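Local coordinates for UDP-N-acetylglucosamine 4,6-dehydratase (Vibrio fischeri, PDB 3PVZ), which binds NAD and is probably a lyase that dehydrates UDP-N-acetylglucosamine, at residues 225-230 against 268-273; 8-13 against 275-280. All blocks are in the same frame, centred on the assembly; numbering follows the deposited sequence.

Interaction 1 of 2, residues 225-230 against 268-273; sequences VAPNDI and ISFADI
Pro-227 and Ile-230 meet Ser-269, Phe-270 and Ala-271 where a strand end and the turn after it lie against the start of helix 270-280, a partly buried contact held by backbone hydrogen bonds, one of them weak, and by apolar side chains. The principle at work is that the first amides of a helix, which have no carbonyl of an earlier turn to bind, find acceptors outside it. Ala-271 N donates to Pro-227 O at 3.0 Å in a bent bond, the donor lying 28° out of the carbonyl plane, and Phe-270 N reaches Ile-230 O weakly at 3.5 Å. Ser-269 CA brings its hydrogen to the same Ile-230 oxygen in a CA-H...O contact of 3.2 Å. Ser-269 is the N-cap: with OG held between the backbone N and the carbonyl carbon (chi1 83°), it accepts from Asp-272 N at 2.9 Å. A water is modelled between OG and Asn-228 O, though its leg to Asn-228 O is doubtfully short. In the extended short-chain dehydrogenase fold, as in relatives, such small sheets and helices beyond the Rossmann domain probably build the substrate-binding side; the Phe-270 side chain lies about 9 Å from a bound NAD, and a thiocyanate ion beside it, probably a crystallisation additive, at most hints at a pocket. The Phe-270 ring turns one edge to Ile-230, whose CB lies in the ring plane while CG2 sits 3.7 Å from CE2. Phe-270 CB packs on Pro-227 CD at 3.9 Å, and Ala-271 CB touches Asn-228 CB. Leu-210 and Leu-211 of helix 210-219 also touch Phe-270.

Interaction 2 of 2, residues 8-13 against 275-280; sequences LSLIGR and VKYLKQ
Leu-10 reaches from the last residue of the one-turn helix 7-10 to the surface of helix 270-280, where Lys-276, Tyr-277 and Gln-280 receive it, an example of one branched side chain carrying most of a helix-to-helix contact. From CB the chain leaves with CG anti to the carbonyl carbon (chi1 -83°), and CG comes 3.7 Å from Gln-280 NE2; Gln-280 has two conformers, which makes the place of its whole amide less certain. At the fork, CD1 continues anti to CA (chi2 -180°) and stops 3.5 Å from Tyr-277 CD1, meeting that ring obliquely. CD2 sits unusually close to the helix backbone, nominally 3.3 Å from Tyr-277 CA, and it also touches Lys-276 CB at 3.6 Å. The backbone of Leu-10 takes part too: Lys-276 CD lies 3.5 Å from Leu-10 O, at the end of the short helix. That end is a Schellman motif, in which Gly-12, with positive phi, is the C-prime residue, Arg-13 N bonds back to Leu-8 O and Gly-12 N to Ser-9 O. Ser-9 OG lies 3.2 Å from Gln-280 OE1, but Ser-6 O accepts from the same hydroxyl, which leaves the bond to the glutamine unsettled. Beyond the pair, Phe-205 also packs on Leu-10, and Tyr-277 leans on Phe-214 and Ile-218 of helix 210-219. Arg-13 forms a salt bridge with Glu-239 of helix 237-250, while on the far side of helix 270-280 Leu-278 rests against Trp-307 and Cys-309 of strand 306-312.

Overall arrangement
Starting at the N terminus, the chain passes helix 7-10 and its Schellman turn first, runs through the first six strands of the large sheet, up to 194-198, and the NAD-binding residues, and comes to 225-230 at the end of strand 224-227. Thirty-seven residues later, 268-273 closes the short loop of interaction 1; just beyond it, 275-280 closes the long loop of interaction 2, which spans 261 residues. Interaction 1 is therefore nested inside interaction 2. They touch directly, since Ile-268 and Ile-273 pack against Leu-10, Ile-11 and Gly-12. Helix 270-280 is shared, its start set against the end of strand 224-227 and its later part against helix 7-10, with the two centres 12 Å apart.

Interaction 1 of 2, residues 225-230 against 268-273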
loop_
_atom_site.group_PDB
_atom_site.type_symbol
_atom_site.label_atom_id
_atom_site.label_comp_id
_atom_site.label_asym_id
_atom_site.label_seq_id
_atom_site.Cartn_x
_atom_site.Cartn_y
_atom_site.Cartn_z
ATOM N N VAL A 225 -15.375 -2.186 -16.817
ATOM C CA VAL A 225 -16.245 -3.215 -16.283
ATOM C C VAL A 225 -16.942 -2.630 -15.058
ATOM O O VAL A 225 -16.305 -2.037 -14.214
ATOM C CB VAL A 225 -15.406 -4.470 -15.909
ATOM C CG1 VAL A 225 -16.185 -5.430 -15.009
ATOM C CG2 VAL A 225 -14.937 -5.200 -17.164
ATOM N N ALA A 226 -18.256 -2.745 -14.967
ATOM C CA ALA A 226 -18.991 -2.101 -13.876
ATOM C C ALA A 226 -20.365 -2.699 -13.704
ATOM O O ALA A 226 -21.087 -2.861 -14.686
ATOM C CB ALA A 226 -19.130 -0.646 -14.141
ATOM N N PRO A 227 -20.755 -2.995 -12.444
ATOM C CA PRO A 227 -22.099 -3.458 -12.193
ATOM C C PRO A 227 -23.152 -2.430 -12.618
ATOM O O PRO A 227 -22.966 -1.236 -12.390
ATOM C CB PRO A 227 -22.144 -3.662 -10.673
ATOM C CG PRO A 227 -20.725 -3.691 -10.205
ATOM C CD PRO A 227 -19.928 -2.939 -11.219
ATOM N N ASN A 228 -24.245 -2.889 -13.237
ATOM C CA ASN A 228 -25.312 -1.975 -13.546
ATOM C C ASN A 228 -26.419 -2.106 -12.550
ATOM O O ASN A 228 -27.370 -1.354 -12.645
ATOM C CB ASN A 228 -25.809 -2.068 -15.005
ATOM C CG ASN A 228 -26.321 -3.450 -15.390
ATOM O OD1 ASN A 228 -26.552 -4.316 -14.543
ATOM N ND2 ASN A 228 -26.523 -3.651 -16.695
ATOM N N ASP A 229 -26.270 -3.002 -11.567
ATOM C CA ASP A 229 -27.352 -3.276 -10.590
ATOM C C ASP A 229 -27.000 -2.982 -9.112
ATOM O O ASP A 229 -27.707 -3.389 -8.195
ATOM C CB ASP A 229 -27.851 -4.721 -10.742
ATOM C CG ASP A 229 -26.786 -5.755 -10.381
ATOM O OD1 ASP A 229 -25.589 -5.377 -10.188
ATOM O OD2 ASP A 229 -27.150 -6.955 -10.308
ATOM N N ILE A 230 -25.912 -2.263 -8.899
ATOM C CA ILE A 230 -25.497 -1.810 -7.567
ATOM C C ILE A 230 -25.455 -0.272 -7.605
ATOM O O ILE A 230 -24.751 0.326 -8.428
ATOM C CB ILE A 230 -24.087 -2.362 -7.190
ATOM C CG1 ILE A 230 -24.012 -3.882 -7.401
ATOM C CG2 ILE A 230 -23.696 -2.027 -5.742
ATOM C CD1 ILE A 230 -25.082 -4.630 -6.696
ATOM N N ILE A 268 -26.571 6.263 -7.340
ATOM C CA ILE A 268 -26.149 6.191 -8.726
ATOM C C ILE A 268 -25.452 4.861 -8.898
ATOM O O ILE A 268 -24.736 4.417 -8.022
ATOM C CB ILE A 268 -25.115 7.284 -9.096
ATOM C CG1 ILE A 268 -25.666 8.692 -8.902
ATOM C CG2 ILE A 268 -24.649 7.123 -10.574
ATOM C CD1 ILE A 268 -24.515 9.768 -8.700
ATOM N N SER A 269 -25.630 4.232 -10.043
ATOM C CA SER A 269 -25.003 2.939 -10.282
ATOM C C SER A 269 -23.580 3.142 -10.771
ATOM O O SER A 269 -23.241 4.210 -11.244
ATOM C CB SER A 269 -25.823 2.124 -11.298
ATOM O OG SER A 269 -25.498 2.498 -12.630
ATOM N N PHE A 270 -22.763 2.108 -10.627
ATOM C CA PHE A 270 -21.411 2.132 -11.086
ATOM C C PHE A 270 -21.352 2.270 -12.603
ATOM O O PHE A 270 -20.497 2.990 -13.116
ATOM C CB PHE A 270 -20.663 0.861 -10.652
ATOM C CG PHE A 270 -20.369 0.801 -9.182
ATOM C CD1 PHE A 270 -19.361 1.566 -8.647
ATOM C CD2 PHE A 270 -21.117 0.014 -8.337
ATOM C CE1 PHE A 270 -19.085 1.541 -7.309
ATOM C CE2 PHE A 270 -20.851 -0.020 -6.980
ATOM C CZ PHE A 270 -19.827 0.756 -6.458
ATOM N N ALA A 271 -22.216 1.543 -13.306
ATOM C CA ALA A 271 -22.306 1.657 -14.758
ATOM C C ALA A 271 -22.636 3.092 -15.176
ATOM O O ALA A 271 -22.043 3.644 -16.130
ATOM C CB ALA A 271 -23.362 0.703 -15.309
ATOM N N ASP A 272 -23.567 3.705 -14.456
ATOM C CA ASP A 272 -23.967 5.053 -14.776
ATOM C C ASP A 272 -22.810 6.041 -14.576
ATOM O O ASP A 272 -22.618 6.924 -15.409
ATOM C CB ASP A 272 -25.227 5.441 -14.022
ATOM C CG ASP A 272 -26.511 4.955 -14.740
ATOM O OD1 ASP A 272 -26.416 4.459 -15.883
ATOM O OD2 ASP A 272 -27.622 5.069 -14.176
ATOM N N ILE A 273 -22.008 5.861 -13.531
ATOM C CA ILE A 273 -20.819 6.713 -13.352
ATOM C C ILE A 273 -19.850 6.482 -14.490
ATOM O O ILE A 273 -19.313 7.438 -15.006
ATOM C CB ILE A 273 -20.049 6.456 -12.051
ATOM C CG1 ILE A 273 -20.907 6.709 -10.806
ATOM C CG2 ILE A 273 -18.790 7.345 -11.974
ATOM C CD1 ILE A 273 -21.464 8.089 -10.682
HETATM O O HOH W 1 -27.306 0.791 -13.864
#

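Interaction 2 of 2, residues 8-13 against 275-280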
loop_
_atom_site.group_PDB
_atom_site.type_symbol
_atom_site.label_atom_id
_atom_site.label_comp_id
_atom_site.label_asym_id
_atom_site.label_seq_id
_atom_site.Cartn_x
_atom_site.Cartn_y
_atom_site.Cartn_z
ATOM N N LEU A 8 -17.558 16.080 -8.819
ATOM C CA LEU A 8 -18.949 16.406 -8.492
ATOM C C LEU A 8 -19.885 16.157 -9.650
ATOM O O LEU A 8 -20.856 15.404 -9.520
ATOM C CB LEU A 8 -19.085 17.862 -8.018
ATOM C CG LEU A 8 -18.763 18.100 -6.534
ATOM C CD1 LEU A 8 -18.829 19.591 -6.195
ATOM C CD2 LEU A 8 -19.714 17.314 -5.634
ATOM N N SER A 9 -19.603 16.765 -10.795
ATOM C CA SER A 9 -20.445 16.520 -11.956
ATOM C C SER A 9 -20.541 15.014 -12.249
ATOM O O SER A 9 -21.603 14.540 -12.587
ATOM C CB SER A 9 -19.980 17.315 -13.191
ATOM O OG SER A 9 -18.575 17.234 -13.368
ATOM N N LEU A 10 -19.464 14.256 -12.072
ATOM C CA LEU A 10 -19.529 12.798 -12.277
ATOM C C LEU A 10 -20.479 12.092 -11.320
ATOM O O LEU A 10 -21.131 11.129 -11.710
ATOM C CB LEU A 10 -18.161 12.133 -12.190
ATOM C CG LEU A 10 -17.358 12.197 -13.479
ATOM C CD1 LEU A 10 -16.052 11.514 -13.289
ATOM C CD2 LEU A 10 -18.134 11.543 -14.626
ATOM N N ILE A 11 -20.584 12.563 -10.084
ATOM C CA ILE A 11 -21.468 11.891 -9.137
ATOM C C ILE A 11 -22.813 12.599 -9.041
ATOM O O ILE A 11 -23.474 12.578 -7.991
ATOM C CB ILE A 11 -20.795 11.639 -7.739
ATOM C CG1 ILE A 11 -20.239 12.927 -7.127
ATOM C CG2 ILE A 11 -19.693 10.642 -7.885
ATOM C CD1 ILE A 11 -19.715 12.763 -5.695
ATOM N N GLY A 12 -23.226 13.223 -10.142
ATOM C CA GLY A 12 -24.604 13.713 -10.286
ATOM C C GLY A 12 -25.005 14.815 -9.333
ATOM O O GLY A 12 -26.167 14.904 -8.944
ATOM N N ARG A 13 -24.037 15.648 -8.960
ATOM C CA ARG A 13 -24.237 16.769 -8.052
ATOM C C ARG A 13 -23.472 17.949 -8.618
ATOM O O ARG A 13 -22.670 17.789 -9.511
ATOM C CB ARG A 13 -23.686 16.446 -6.645
ATOM C CG ARG A 13 -24.599 15.600 -5.776
ATOM C CD ARG A 13 -24.242 15.700 -4.244
ATOM N NE ARG A 13 -23.131 14.823 -3.859
ATOM C CZ ARG A 13 -22.009 15.227 -3.259
ATOM N NH1 ARG A 13 -21.807 16.499 -2.941
ATOM N NH2 ARG A 13 -21.083 14.338 -2.963
ATOM N N VAL A 275 -20.386 5.583 -17.683
ATOM C CA VAL A 275 -20.868 6.293 -18.859
ATOM C C VAL A 275 -20.605 7.807 -18.729
ATOM O O VAL A 275 -19.968 8.394 -19.604
ATOM C CB VAL A 275 -22.344 6.020 -19.093
ATOM C CG1 VAL A 275 -22.822 6.758 -20.298
ATOM C CG2 VAL A 275 -22.571 4.526 -19.257
ATOM N N LYS A 276 -21.020 8.430 -17.615
ATOM C CA LYS A 276 -20.757 9.863 -17.416
ATOM C C LYS A 276 -19.290 10.201 -17.586
ATOM O O LYS A 276 -18.946 11.250 -18.132
ATOM C CB LYS A 276 -21.193 10.329 -16.031
ATOM C CG LYS A 276 -22.671 10.622 -15.941
ATOM C CD LYS A 276 -23.193 10.518 -14.488
ATOM C CE LYS A 276 -24.711 10.214 -14.437
ATOM N NZ LYS A 276 -25.583 11.418 -14.633
ATOM N N TYR A 277 -18.446 9.305 -17.085
ATOM C CA TYR A 277 -17.028 9.510 -17.014
ATOM C C TYR A 277 -16.377 9.383 -18.401
ATOM O O TYR A 277 -15.526 10.194 -18.762
ATOM C CB TYR A 277 -16.461 8.517 -16.011
ATOM C CG TYR A 277 -14.968 8.479 -15.911
ATOM C CD1 TYR A 277 -14.237 9.600 -15.564
ATOM C CD2 TYR A 277 -14.288 7.304 -16.140
ATOM C CE1 TYR A 277 -12.871 9.554 -15.465
ATOM C CE2 TYR A 277 -12.941 7.246 -16.048
ATOM C CZ TYR A 277 -12.232 8.363 -15.710
ATOM O OH TYR A 277 -10.880 8.244 -15.636
ATOM N N LEU A 278 -16.809 8.391 -19.173
ATOM C CA LEU A 278 -16.374 8.244 -20.568
ATOM C C LEU A 278 -16.803 9.426 -21.430
ATOM O O LEU A 278 -16.046 9.871 -22.257
ATOM C CB LEU A 278 -16.919 6.955 -21.169
ATOM C CG LEU A 278 -16.295 5.683 -20.619
ATOM C CD1 LEU A 278 -17.047 4.438 -21.074
ATOM C CD2 LEU A 278 -14.849 5.618 -21.031
ATOM N N LYS A 279 -18.006 9.952 -21.225
ATOM C CA LYS A 279 -18.465 11.119 -21.999
ATOM C C LYS A 279 -17.667 12.360 -21.636
ATOM O O LYS A 279 -17.336 13.159 -22.505
ATOM C CB LYS A 279 -19.946 11.390 -21.774
ATOM C CG LYS A 279 -20.825 10.240 -22.206
ATOM C CD LYS A 279 -22.203 10.732 -22.586
ATOM C CE LYS A 279 -23.141 9.591 -22.937
ATOM N NZ LYS A 279 -24.534 10.075 -22.808
ATOM N N GLN A 280 -17.351 12.512 -20.352
ATOM C CA GLN A 280 -16.524 13.636 -19.903
ATOM C C GLN A 280 -15.103 13.534 -20.509
ATOM O O GLN A 280 -14.452 14.544 -20.716
ATOM C CB GLN A 280 -16.505 13.740 -18.359
ATOM C CG GLN A 280 -16.792 15.156 -17.813
ATOM C CD GLN A 280 -17.100 15.198 -16.300
ATOM O OE1 GLN A 280 -18.261 15.367 -15.889
ATOM N NE2 GLN A 280 -16.058 15.063 -15.472
#